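Local coordinates for D-methionine-binding lipoprotein MetQ (Escherichia coli, PDB 4YAH) that binds methionine as the substrate-binding component of an ATP-driven D-methionine permease, at residues D29-K34 with Y57-E62; V104-T109 with I231-D236; S131-P136 with I196-I201; T212-G217 with V262-A267. All coordinates share one frame; numbering follows the deposited sequence.

Interaction 1 (D29-K34 with Y57-E62); sequences DPNHIK and YGLDVE
Asn31 reaches across with its amide to the turn that leads into strand 60-66: ND2 donates to Gly58 O at 2.8 Å in an almost straight bond (178°), the acceptor lying in the amide plane. The two segments open the first and last strands of the beta-alpha-beta unit formed by strand 32-38, helix 41-57 and strand 60-66, and Gly58, with positive phi, suits the chain's exit from that helix. His32 sits between two acids on the same face of the sheet. Its ND1 donates to Asp60 OD2 at 3.1 Å, in the plane of the ring but from above the carboxylate, the two planes standing 75° apart. The other ring nitrogen, NE2, makes a weak bond to Glu62 OE1 at 2.9 Å. Two acidic acceptors would probably favour a doubly protonated, positively charged imidazole. Beneath this run the parallel backbone bonds: Asp60 N to Asn31 O, Ile33 N to Asp60 O and Glu62 N to Ile33 O, the last at 2.8 Å. The opposite face is apolar, with Ile33 and Val61 side by side, pointing the same way, and helix 241-250 touching Leu59. Leu59 CD1 also lies 3.5 Å from Asn31 O.

Interaction 2 (V104-T109 with I231-D236); sequences VAVGNT and IVTRED
The first torsions of Ile231 and Thr233 set which of their branches meet strand 103-111. Ile231 CG1 is anti to the carbonyl carbon (chi1 -63°), which leaves CG2 anti to the backbone N; CG2 meets Val106 CG2 at 3.7 Å, the side chains crossing at about a right angle, and CG1 lies 3.7 Å from Thr109 CG2. In Thr233 (chi1 68°) the hydroxyl takes the crowded position between the backbone N and the carbonyl carbon, where OG1 touches Val106 CG1 at 3.6 Å and donates to Arg234 O at 2.9 Å, so that a buried polar group is satisfied locally. An alanine here would probably leave a gap beside Val106 and Arg234 O without its hydroxyl donor. The strands are antiparallel: Val104 and Thr233 exchange two backbone bonds; further along, Val106 N donates to Ile231 O at 2.8 Å and Ile231 N to Gly107 O at 2.8 Å, so that Val106 and Gly107 together face one residue, a beta bulge. Strand 229-234 runs antiparallel between strands 83-88 and 103-111, the order characteristic of type II periplasmic binding proteins. Beta-branched residues suit the extended positions of Val104, Ile231, Val232 and Thr233, and helix 241-250 covers Val106 and Thr233. At the far end Val104 CG1 lies 3.4 Å from Glu235 OE1, whose carboxylate makes a salt bridge through OE2 with Lys238.

Interaction 3 (S131-P136 with I196-I201); sequences SQVAVP and IALAVI
Val133 and Leu198 lie side by side and point the same way, Val133 CG1 coming to 4.0 Å from Leu198 CD2. Leu198 CG is anti to its backbone N (chi1 -178°), and CD2 touches both methyls of the valine. An alanine at Val133 would probably open a gap against the leucine branch and leave it freer to turn. On the other face Ala134 CB meets Ala199 CB at 4.0 Å and Ile196 CG2 at 4.1 Å; small methyls suit a place where helix 187-190 also presses on both alanines. Behind these contacts stands the parallel backbone ladder: Gln132 O takes Ala197 N at 3.0 Å, Ala134 N gives to Leu198 O, and Val200 N to Ala134 O, the last two both at 2.8 Å. Ala197 is an extra residue in this register, a bulge that leaves the buried Leu198 N without a partner. At the other end Pro136 has no N-H to offer, and its CD rests 3.4 Å from Val200 O, likewise unpartnered. Strand 132-136 runs between strands 178-182 and 196-201 in the five-stranded sheet of the second lobe of a type II binding-protein fold, with helix 139-151 packed on Val135, Pro136 and Val200.

Interaction 4 (T212-G217 with V262-A267); sequences TPAKDG and VFNGGA
Asn264 extends from its turn across to Thr212, the two side chains crossing at about a right angle. Its CB packs against the threonine, 4.0 Å from Thr212 CG2. With CG anti to the backbone N (chi1 -174°), the carboxamide carbon stands 4.1 Å from Thr212 OG1. At the tip, ND2 donates a weak hydrogen bond to Thr212 OG1 at 3.3 Å and also lies 3.7 Å from Ala214 CB. Thr212 is the N-cap of helix 213-216, and its hydroxyl accepts a second weak bond, from Lys215 N at 3.4 Å; threonine suits the place because one oxygen serves both donors. Asn264 itself has positive phi, which asparagine tolerates well, and is the C-prime residue of a Schellman motif ending helix 253-262, within a type I' turn from Phe263 to Gly266. A water completes the join, accepting from Ala214 N at 2.9 Å and donating to Asn264 O at 3.1 Å. Phe263 turns its ring to Tyr112, a residue of the methionine pocket. With one weak direct bond between neutral groups, one bridging water, no charge pairing and little apolar packing, a short helix of one lobe meets a turn leaving a helix of the other through a small polar contact.

Interactions 1 and 2 belong to the same six-stranded sheet, their centres about 17 Å apart, while interaction 3 lies in the five-stranded sheet on the opposite side of the chain's centre. Interaction 4 joins no strands: it brings together a helix start and a turn between the lobes, with its centre about 18 Å from that of interaction 3. The chemistry changes with burial. Interaction 3 is the most buried, nearly all aliphatic over a backbone ladder. Interaction 2 mixes buried methyls with a more exposed end, and interaction 1, far from the centre, adds a charged polar face to its parallel ladder. Interaction 4, the smallest, relies on a weak amide-hydroxyl bond and a water.

Interaction 1 (D29-K34 with Y57-E62)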
loop_
_atom_site.group_PDB
_atom_site.type_symbol
_atom_site.label_atom_id
_atom_site.label_comp_id
_atom_site.label_asym_id
_atom_site.label_seq_id
_atom_site.Cartn_x
_atom_site.Cartn_y
_atom_site.Cartn_z
ATOM N N ASP A 29 4.373 -28.556 -10.192
ATOM C CA ASP A 29 5.229 -28.784 -9.031
ATOM C C ASP A 29 4.437 -28.568 -7.736
ATOM O O ASP A 29 4.089 -27.435 -7.387
ATOM C CB ASP A 29 6.448 -27.862 -9.076
ATOM C CG ASP A 29 7.444 -28.145 -7.959
ATOM O OD1 ASP A 29 8.584 -27.652 -8.066
ATOM O OD2 ASP A 29 7.100 -28.853 -6.983
ATOM N N PRO A 30 4.155 -29.652 -7.006
ATOM C CA PRO A 30 3.256 -29.514 -5.857
ATOM C C PRO A 30 3.907 -28.892 -4.618
ATOM O O PRO A 30 3.222 -28.680 -3.611
ATOM C CB PRO A 30 2.825 -30.958 -5.575
ATOM C CG PRO A 30 3.883 -31.803 -6.146
ATOM C CD PRO A 30 4.445 -31.070 -7.320
ATOM N N ASN A 31 5.203 -28.620 -4.684
ATOM C CA ASN A 31 5.885 -28.005 -3.560
ATOM C C ASN A 31 6.362 -26.604 -3.898
ATOM O O ASN A 31 7.246 -26.081 -3.237
ATOM C CB ASN A 31 7.062 -28.843 -3.111
ATOM C CG ASN A 31 7.597 -28.393 -1.781
ATOM O OD1 ASN A 31 6.834 -28.162 -0.841
ATOM N ND2 ASN A 31 8.902 -28.200 -1.705
ATOM N N HIS A 32 5.760 -26.020 -4.927
ATOM C CA HIS A 32 6.166 -24.716 -5.450
ATOM C C HIS A 32 4.982 -23.762 -5.481
ATOM O O HIS A 32 3.888 -24.154 -5.877
ATOM C CB HIS A 32 6.731 -24.883 -6.855
ATOM C CG HIS A 32 7.259 -23.626 -7.458
ATOM N ND1 HIS A 32 8.538 -23.168 -7.219
ATOM C CD2 HIS A 32 6.698 -22.747 -8.321
ATOM C CE1 HIS A 32 8.735 -22.050 -7.892
ATOM N NE2 HIS A 32 7.634 -21.774 -8.572
ATOM N N ILE A 33 5.191 -22.509 -5.054
ATOM C CA ILE A 33 4.157 -21.494 -5.161
ATOM C C ILE A 33 4.786 -20.179 -5.626
ATOM O O ILE A 33 5.862 -19.826 -5.185
ATOM C CB ILE A 33 3.407 -21.304 -3.806
ATOM C CG1 ILE A 33 2.259 -20.309 -3.942
ATOM C CG2 ILE A 33 4.359 -20.877 -2.706
ATOM C CD1 ILE A 33 1.408 -20.191 -2.679
ATOM N N LYS A 34 4.117 -19.498 -6.546
ATOM C CA LYS A 34 4.574 -18.187 -7.019
ATOM C C LYS A 34 3.750 -17.094 -6.332
ATOM O O LYS A 34 2.516 -17.126 -6.388
ATOM C CB LYS A 34 4.434 -18.071 -8.536
ATOM C CG LYS A 34 5.347 -19.001 -9.356
ATOM C CD LYS A 34 5.281 -18.637 -10.817
ATOM C CE LYS A 34 6.216 -19.507 -11.645
ATOM N NZ LYS A 34 6.261 -19.082 -13.073
ATOM N N TYR A 57 8.799 -25.446 6.425
ATOM C CA TYR A 57 8.065 -26.447 5.632
ATOM C C TYR A 57 8.836 -27.058 4.478
ATOM O O TYR A 57 8.358 -28.002 3.852
ATOM C CB TYR A 57 6.799 -25.841 5.044
ATOM C CG TYR A 57 5.944 -25.167 6.066
ATOM C CD1 TYR A 57 5.245 -25.903 7.011
ATOM C CD2 TYR A 57 5.823 -23.791 6.088
ATOM C CE1 TYR A 57 4.462 -25.284 7.952
ATOM C CE2 TYR A 57 5.047 -23.163 7.021
ATOM C CZ TYR A 57 4.365 -23.912 7.949
ATOM O OH TYR A 57 3.586 -23.280 8.883
ATOM N N GLY A 58 10.003 -26.514 4.165
ATOM C CA GLY A 58 10.693 -26.908 2.951
ATOM C C GLY A 58 9.877 -26.547 1.725
ATOM O O GLY A 58 10.032 -27.166 0.679
ATOM N N LEU A 59 9.011 -25.539 1.858
ATOM C CA LEU A 59 8.191 -25.064 0.747
ATOM C C LEU A 59 9.028 -24.171 -0.165
ATOM O O LEU A 59 9.761 -23.309 0.316
ATOM C CB LEU A 59 6.975 -24.286 1.262
ATOM C CG LEU A 59 6.060 -23.669 0.203
ATOM C CD1 LEU A 59 5.355 -24.768 -0.581
ATOM C CD2 LEU A 59 5.061 -22.726 0.857
ATOM N N ASP A 60 8.904 -24.368 -1.472
ATOM C CA ASP A 60 9.640 -23.572 -2.443
ATOM C C ASP A 60 8.782 -22.400 -2.904
ATOM O O ASP A 60 7.946 -22.538 -3.797
ATOM C CB ASP A 60 10.063 -24.441 -3.632
ATOM C CG ASP A 60 10.922 -23.692 -4.636
ATOM O OD1 ASP A 60 11.419 -22.588 -4.308
ATOM O OD2 ASP A 60 11.111 -24.221 -5.755
ATOM N N VAL A 61 8.979 -21.249 -2.267
ATOM C CA VAL A 61 8.301 -20.018 -2.662
ATOM C C VAL A 61 9.133 -19.216 -3.669
ATOM O O VAL A 61 10.291 -18.895 -3.415
ATOM C CB VAL A 61 8.014 -19.140 -1.442
ATOM C CG1 VAL A 61 7.362 -17.816 -1.862
ATOM C CG2 VAL A 61 7.119 -19.895 -0.450
ATOM N N GLU A 62 8.518 -18.905 -4.806
ATOM C CA GLU A 62 9.113 -18.042 -5.813
ATOM C C GLU A 62 8.458 -16.676 -5.745
ATOM O O GLU A 62 7.239 -16.577 -5.891
ATOM C CB GLU A 62 8.939 -18.638 -7.209
ATOM C CG GLU A 62 9.573 -17.792 -8.280
ATOM C CD GLU A 62 9.401 -18.379 -9.665
ATOM O OE1 GLU A 62 9.022 -19.564 -9.767
ATOM O OE2 GLU A 62 9.640 -17.657 -10.657
HETATM O O HOH W 1 6.341 -27.834 1.926
HETATM O O HOH W 2 8.217 -17.617 -12.955
#

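Interaction 2 (V104-T109 with I231-D236)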
loop_
_atom_site.group_PDB
_atom_site.type_symbol
_atom_site.label_atom_id
_atom_site.label_comp_id
_atom_site.label_asym_id
_atom_site.label_seq_id
_atom_site.Cartn_x
_atom_site.Cartn_y
_atom_site.Cartn_z
ATOM N N VAL A 104 -9.847 -13.485 -3.352
ATOM C CA VAL A 104 -10.189 -13.456 -1.944
ATOM C C VAL A 104 -8.951 -13.334 -1.065
ATOM O O VAL A 104 -7.850 -13.787 -1.423
ATOM C CB VAL A 104 -10.979 -14.711 -1.520
ATOM C CG1 VAL A 104 -12.302 -14.795 -2.271
ATOM C CG2 VAL A 104 -10.164 -15.958 -1.736
ATOM N N ALA A 105 -9.150 -12.694 0.088
ATOM C CA ALA A 105 -8.103 -12.557 1.082
ATOM C C ALA A 105 -7.969 -13.835 1.886
ATOM O O ALA A 105 -8.970 -14.393 2.334
ATOM C CB ALA A 105 -8.418 -11.390 2.012
ATOM N N VAL A 106 -6.736 -14.281 2.093
ATOM C CA VAL A 106 -6.465 -15.474 2.874
ATOM C C VAL A 106 -5.609 -15.171 4.089
ATOM O O VAL A 106 -5.217 -16.072 4.825
ATOM C CB VAL A 106 -5.775 -16.580 2.017
ATOM C CG1 VAL A 106 -6.715 -17.037 0.893
ATOM C CG2 VAL A 106 -4.441 -16.105 1.445
ATOM N N GLY A 107 -5.342 -13.892 4.341
ATOM C CA GLY A 107 -4.585 -13.529 5.518
ATOM C C GLY A 107 -4.166 -12.067 5.488
ATOM O O GLY A 107 -3.940 -11.524 4.401
ATOM N N ASN A 108 -4.064 -11.457 6.670
ATOM C CA ASN A 108 -3.552 -10.094 6.815
ATOM C C ASN A 108 -2.048 -10.063 6.926
ATOM O O ASN A 108 -1.449 -10.965 7.488
ATOM C CB ASN A 108 -4.121 -9.423 8.066
ATOM C CG ASN A 108 -5.605 -9.277 8.029
ATOM O OD1 ASN A 108 -6.227 -9.294 6.969
ATOM N ND2 ASN A 108 -6.194 -9.102 9.209
ATOM N N THR A 109 -1.445 -8.981 6.449
ATOM C CA THR A 109 -0.020 -8.765 6.638
ATOM C C THR A 109 0.140 -7.544 7.547
ATOM O O THR A 109 -0.126 -7.652 8.752
ATOM C CB THR A 109 0.716 -8.621 5.279
ATOM O OG1 THR A 109 0.169 -7.532 4.526
ATOM C CG2 THR A 109 0.580 -9.921 4.456
ATOM N N ILE A 231 -2.731 -11.025 1.932
ATOM C CA ILE A 231 -2.327 -12.063 0.985
ATOM C C ILE A 231 -3.622 -12.470 0.317
ATOM O O ILE A 231 -4.635 -12.712 1.004
ATOM C CB ILE A 231 -1.649 -13.246 1.670
ATOM C CG1 ILE A 231 -0.355 -12.772 2.329
ATOM C CG2 ILE A 231 -1.321 -14.360 0.650
ATOM C CD1 ILE A 231 0.172 -13.681 3.415
ATOM N N VAL A 232 -3.604 -12.470 -1.013
ATOM C CA VAL A 232 -4.781 -12.685 -1.827
ATOM C C VAL A 232 -4.544 -13.796 -2.842
ATOM O O VAL A 232 -3.464 -13.882 -3.434
ATOM C CB VAL A 232 -5.161 -11.399 -2.548
ATOM C CG1 VAL A 232 -6.274 -11.615 -3.523
ATOM C CG2 VAL A 232 -5.582 -10.363 -1.530
ATOM N N THR A 233 -5.569 -14.628 -3.033
ATOM C CA THR A 233 -5.542 -15.704 -4.027
ATOM C C THR A 233 -6.791 -15.636 -4.878
ATOM O O THR A 233 -7.650 -14.790 -4.662
ATOM C CB THR A 233 -5.487 -17.103 -3.391
ATOM O OG1 THR A 233 -6.730 -17.372 -2.723
ATOM C CG2 THR A 233 -4.341 -17.218 -2.410
ATOM N N ARG A 234 -6.915 -16.569 -5.820
ATOM C CA ARG A 234 -8.184 -16.749 -6.507
ATOM C C ARG A 234 -9.124 -17.517 -5.583
ATOM O O ARG A 234 -8.691 -18.172 -4.641
ATOM C CB ARG A 234 -8.007 -17.507 -7.823
ATOM C CG ARG A 234 -7.150 -16.794 -8.866
ATOM C CD ARG A 234 -7.024 -17.655 -10.115
ATOM N NE ARG A 234 -6.453 -18.950 -9.769
ATOM C CZ ARG A 234 -5.154 -19.187 -9.608
ATOM N NH1 ARG A 234 -4.256 -18.216 -9.782
ATOM N NH2 ARG A 234 -4.750 -20.403 -9.267
ATOM N N GLU A 235 -10.415 -17.407 -5.845
ATOM C CA GLU A 235 -11.400 -18.224 -5.146
ATOM C C GLU A 235 -11.034 -19.700 -5.265
ATOM O O GLU A 235 -11.152 -20.454 -4.288
ATOM C CB GLU A 235 -12.792 -17.955 -5.713
ATOM C CG GLU A 235 -13.900 -18.884 -5.204
ATOM C CD GLU A 235 -14.191 -18.723 -3.721
ATOM O OE1 GLU A 235 -13.979 -17.609 -3.184
ATOM O OE2 GLU A 235 -14.637 -19.710 -3.093
ATOM N N ASP A 236 -10.576 -20.116 -6.443
ATOM C CA ASP A 236 -10.376 -21.546 -6.687
ATOM C C ASP A 236 -9.194 -22.142 -5.918
ATOM O O ASP A 236 -9.165 -23.350 -5.718
ATOM C CB ASP A 236 -10.218 -21.842 -8.196
ATOM C CG ASP A 236 -9.009 -21.147 -8.833
ATOM O OD1 ASP A 236 -7.864 -21.605 -8.638
ATOM O OD2 ASP A 236 -9.220 -20.161 -9.558
#

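Interaction 3 (S131-P136 with I196-I201)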
loop_
_atom_site.group_PDB
_atom_site.type_symbol
_atom_site.label_atom_id
_atom_site.label_comp_id
_atom_site.label_asym_id
_atom_site.label_seq_id
_atom_site.Cartn_x
_atom_site.Cartn_y
_atom_site.Cartn_z
ATOM N N SER A 131 -0.468 25.629 -4.373
ATOM C CA SER A 131 0.508 24.557 -4.466
ATOM C C SER A 131 -0.125 23.313 -5.060
ATOM O O SER A 131 -1.287 23.014 -4.783
ATOM C CB SER A 131 1.083 24.226 -3.099
ATOM O OG SER A 131 2.045 25.176 -2.694
ATOM N N GLN A 132 0.641 22.593 -5.871
ATOM C CA GLN A 132 0.203 21.271 -6.316
ATOM C C GLN A 132 0.540 20.228 -5.261
ATOM O O GLN A 132 1.652 20.199 -4.711
ATOM C CB GLN A 132 0.837 20.913 -7.651
ATOM C CG GLN A 132 0.339 21.777 -8.805
ATOM C CD GLN A 132 0.987 21.412 -10.113
ATOM O OE1 GLN A 132 1.447 20.286 -10.290
ATOM N NE2 GLN A 132 1.047 22.368 -11.032
ATOM N N VAL A 133 -0.433 19.365 -4.992
ATOM C CA VAL A 133 -0.291 18.299 -4.022
ATOM C C VAL A 133 -0.573 16.999 -4.753
ATOM O O VAL A 133 -1.664 16.827 -5.279
ATOM C CB VAL A 133 -1.257 18.469 -2.835
ATOM C CG1 VAL A 133 -1.139 17.294 -1.879
ATOM C CG2 VAL A 133 -0.967 19.798 -2.127
ATOM N N ALA A 134 0.410 16.104 -4.793
ATOM C CA ALA A 134 0.274 14.858 -5.542
ATOM C C ALA A 134 -0.306 13.768 -4.651
ATOM O O ALA A 134 0.080 13.643 -3.479
ATOM C CB ALA A 134 1.613 14.428 -6.121
ATOM N N VAL A 135 -1.223 12.990 -5.220
ATOM C CA VAL A 135 -1.824 11.862 -4.540
ATOM C C VAL A 135 -1.997 10.696 -5.517
ATOM O O VAL A 135 -2.050 10.893 -6.734
ATOM C CB VAL A 135 -3.194 12.218 -3.949
ATOM C CG1 VAL A 135 -3.070 13.358 -2.937
ATOM C CG2 VAL A 135 -4.160 12.604 -5.064
ATOM N N PRO A 136 -2.106 9.471 -4.991
ATOM C CA PRO A 136 -2.413 8.332 -5.869
ATOM C C PRO A 136 -3.729 8.501 -6.614
ATOM O O PRO A 136 -4.655 9.097 -6.060
ATOM C CB PRO A 136 -2.503 7.145 -4.908
ATOM C CG PRO A 136 -2.056 7.614 -3.577
ATOM C CD PRO A 136 -2.045 9.103 -3.571
ATOM N N ILE A 196 5.417 20.490 -7.575
ATOM C CA ILE A 196 4.839 19.608 -6.552
ATOM C C ILE A 196 5.419 19.909 -5.173
ATOM O O ILE A 196 6.578 19.620 -4.883
ATOM C CB ILE A 196 5.064 18.124 -6.906
ATOM C CG1 ILE A 196 4.424 17.793 -8.263
ATOM C CG2 ILE A 196 4.553 17.222 -5.808
ATOM C CD1 ILE A 196 2.949 17.854 -8.299
ATOM N N ALA A 197 4.585 20.501 -4.320
ATOM C CA ALA A 197 5.008 20.954 -3.006
ATOM C C ALA A 197 4.858 19.909 -1.919
ATOM O O ALA A 197 5.473 20.009 -0.853
ATOM C CB ALA A 197 4.210 22.200 -2.621
ATOM N N LEU A 198 4.045 18.898 -2.209
ATOM C CA LEU A 198 3.619 17.932 -1.221
ATOM C C LEU A 198 3.100 16.716 -1.972
ATOM O O LEU A 198 2.447 16.865 -3.000
ATOM C CB LEU A 198 2.537 18.551 -0.329
ATOM C CG LEU A 198 1.951 17.740 0.818
ATOM C CD1 LEU A 198 2.995 17.460 1.878
ATOM C CD2 LEU A 198 0.771 18.520 1.414
ATOM N N ALA A 199 3.423 15.528 -1.471
ATOM C CA ALA A 199 2.907 14.281 -2.051
ATOM C C ALA A 199 2.507 13.292 -0.962
ATOM O O ALA A 199 3.265 13.060 -0.021
ATOM C CB ALA A 199 3.941 13.640 -2.965
ATOM N N VAL A 200 1.336 12.686 -1.120
ATOM C CA VAL A 200 0.920 11.587 -0.255
ATOM C C VAL A 200 1.318 10.303 -0.977
ATOM O O VAL A 200 0.844 10.043 -2.074
ATOM C CB VAL A 200 -0.584 11.610 0.037
ATOM C CG1 VAL A 200 -0.971 10.445 0.915
ATOM C CG2 VAL A 200 -0.955 12.908 0.728
ATOM N N ILE A 201 2.205 9.536 -0.355
ATOM C CA ILE A 201 2.880 8.430 -1.027
ATOM C C ILE A 201 2.755 7.141 -0.229
ATOM O O ILE A 201 3.096 7.100 0.949
ATOM C CB ILE A 201 4.384 8.710 -1.232
ATOM C CG1 ILE A 201 4.593 10.114 -1.802
ATOM C CG2 ILE A 201 4.997 7.666 -2.139
ATOM C CD1 ILE A 201 6.059 10.489 -2.093
#

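Interaction 4 (T212-G217 with V262-A267)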
loop_
_atom_site.group_PDB
_atom_site.type_symbol
_atom_site.label_atom_id
_atom_site.label_comp_id
_atom_site.label_asym_id
_atom_site.label_seq_id
_atom_site.Cartn_x
_atom_site.Cartn_y
_atom_site.Cartn_z
ATOM N N THR A 212 10.577 7.130 5.069
ATOM C CA THR A 212 9.597 6.476 5.935
ATOM C C THR A 212 8.763 7.518 6.650
ATOM O O THR A 212 9.203 8.646 6.843
ATOM C CB THR A 212 10.232 5.573 7.005
ATOM O OG1 THR A 212 11.001 6.370 7.916
ATOM C CG2 THR A 212 11.095 4.500 6.375
ATOM N N PRO A 213 7.538 7.143 7.057
ATOM C CA PRO A 213 6.707 8.139 7.721
ATOM C C PRO A 213 7.365 8.752 8.950
ATOM O O PRO A 213 7.306 9.976 9.111
ATOM C CB PRO A 213 5.451 7.331 8.102
ATOM C CG PRO A 213 5.347 6.345 6.991
ATOM C CD PRO A 213 6.769 5.927 6.724
ATOM N N ALA A 214 7.987 7.946 9.805
ATOM C CA ALA A 214 8.463 8.490 11.079
ATOM C C ALA A 214 9.641 9.429 10.869
ATOM O O ALA A 214 9.819 10.374 11.628
ATOM C CB ALA A 214 8.852 7.396 12.024
ATOM N N LYS A 215 10.445 9.168 9.850
ATOM C CA LYS A 215 11.664 9.947 9.649
ATOM C C LYS A 215 11.412 11.157 8.776
ATOM O O LYS A 215 11.977 12.218 9.010
ATOM C CB LYS A 215 12.758 9.084 9.019
ATOM C CG LYS A 215 14.074 9.816 8.805
ATOM C CD LYS A 215 14.671 10.291 10.123
ATOM C CE LYS A 215 16.103 10.789 9.945
ATOM N NZ LYS A 215 16.197 11.882 8.937
ATOM N N ASP A 216 10.542 11.008 7.786
ATOM C CA ASP A 216 10.431 12.001 6.722
ATOM C C ASP A 216 9.036 12.574 6.547
ATOM O O ASP A 216 8.860 13.609 5.890
ATOM C CB ASP A 216 10.908 11.372 5.422
ATOM C CG ASP A 216 12.280 10.764 5.559
ATOM O OD1 ASP A 216 13.263 11.546 5.602
ATOM O OD2 ASP A 216 12.378 9.519 5.647
ATOM N N GLY A 217 8.043 11.939 7.164
ATOM C CA GLY A 217 6.672 12.381 7.012
ATOM C C GLY A 217 6.406 13.727 7.654
ATOM O O GLY A 217 6.810 13.976 8.782
ATOM N N VAL A 262 12.998 -2.351 8.520
ATOM C CA VAL A 262 13.130 -1.666 7.239
ATOM C C VAL A 262 12.115 -0.529 7.089
ATOM O O VAL A 262 12.413 0.457 6.425
ATOM C CB VAL A 262 13.001 -2.643 6.051
ATOM C CG1 VAL A 262 11.585 -3.133 5.887
ATOM C CG2 VAL A 262 13.492 -1.970 4.757
ATOM N N PHE A 263 10.941 -0.630 7.724
ATOM C CA PHE A 263 9.951 0.449 7.626
ATOM C C PHE A 263 10.026 1.408 8.819
ATOM O O PHE A 263 9.144 2.241 9.003
ATOM C CB PHE A 263 8.528 -0.125 7.490
ATOM C CG PHE A 263 8.284 -0.794 6.173
ATOM C CD1 PHE A 263 8.234 -0.051 5.012
ATOM C CD2 PHE A 263 8.110 -2.178 6.088
ATOM C CE1 PHE A 263 8.034 -0.656 3.786
ATOM C CE2 PHE A 263 7.903 -2.791 4.865
ATOM C CZ PHE A 263 7.862 -2.037 3.713
ATOM N N ASN A 264 11.071 1.272 9.630
ATOM C CA ASN A 264 11.295 2.193 10.745
ATOM C C ASN A 264 10.011 2.434 11.568
ATOM O O ASN A 264 9.585 3.579 11.782
ATOM C CB ASN A 264 11.861 3.503 10.190
ATOM C CG ASN A 264 12.269 4.475 11.278
ATOM O OD1 ASN A 264 12.785 4.073 12.323
ATOM N ND2 ASN A 264 12.033 5.765 11.041
ATOM N N GLY A 265 9.377 1.339 11.998
ATOM C CA GLY A 265 8.183 1.415 12.833
ATOM C C GLY A 265 6.895 1.693 12.077
ATOM O O GLY A 265 5.828 1.789 12.675
ATOM N N GLY A 266 6.982 1.790 10.755
ATOM C CA GLY A 266 5.825 2.125 9.946
ATOM C C GLY A 266 5.031 0.921 9.455
ATOM O O GLY A 266 4.272 1.049 8.493
ATOM N N ALA A 267 5.216 -0.234 10.101
ATOM C CA ALA A 267 4.484 -1.466 9.758
ATOM C C ALA A 267 3.814 -2.036 11.009
ATOM O O ALA A 267 4.482 -2.371 11.985
ATOM C CB ALA A 267 5.395 -2.474 9.154
HETATM O O HOH W 3 7.652 5.053 9.807
#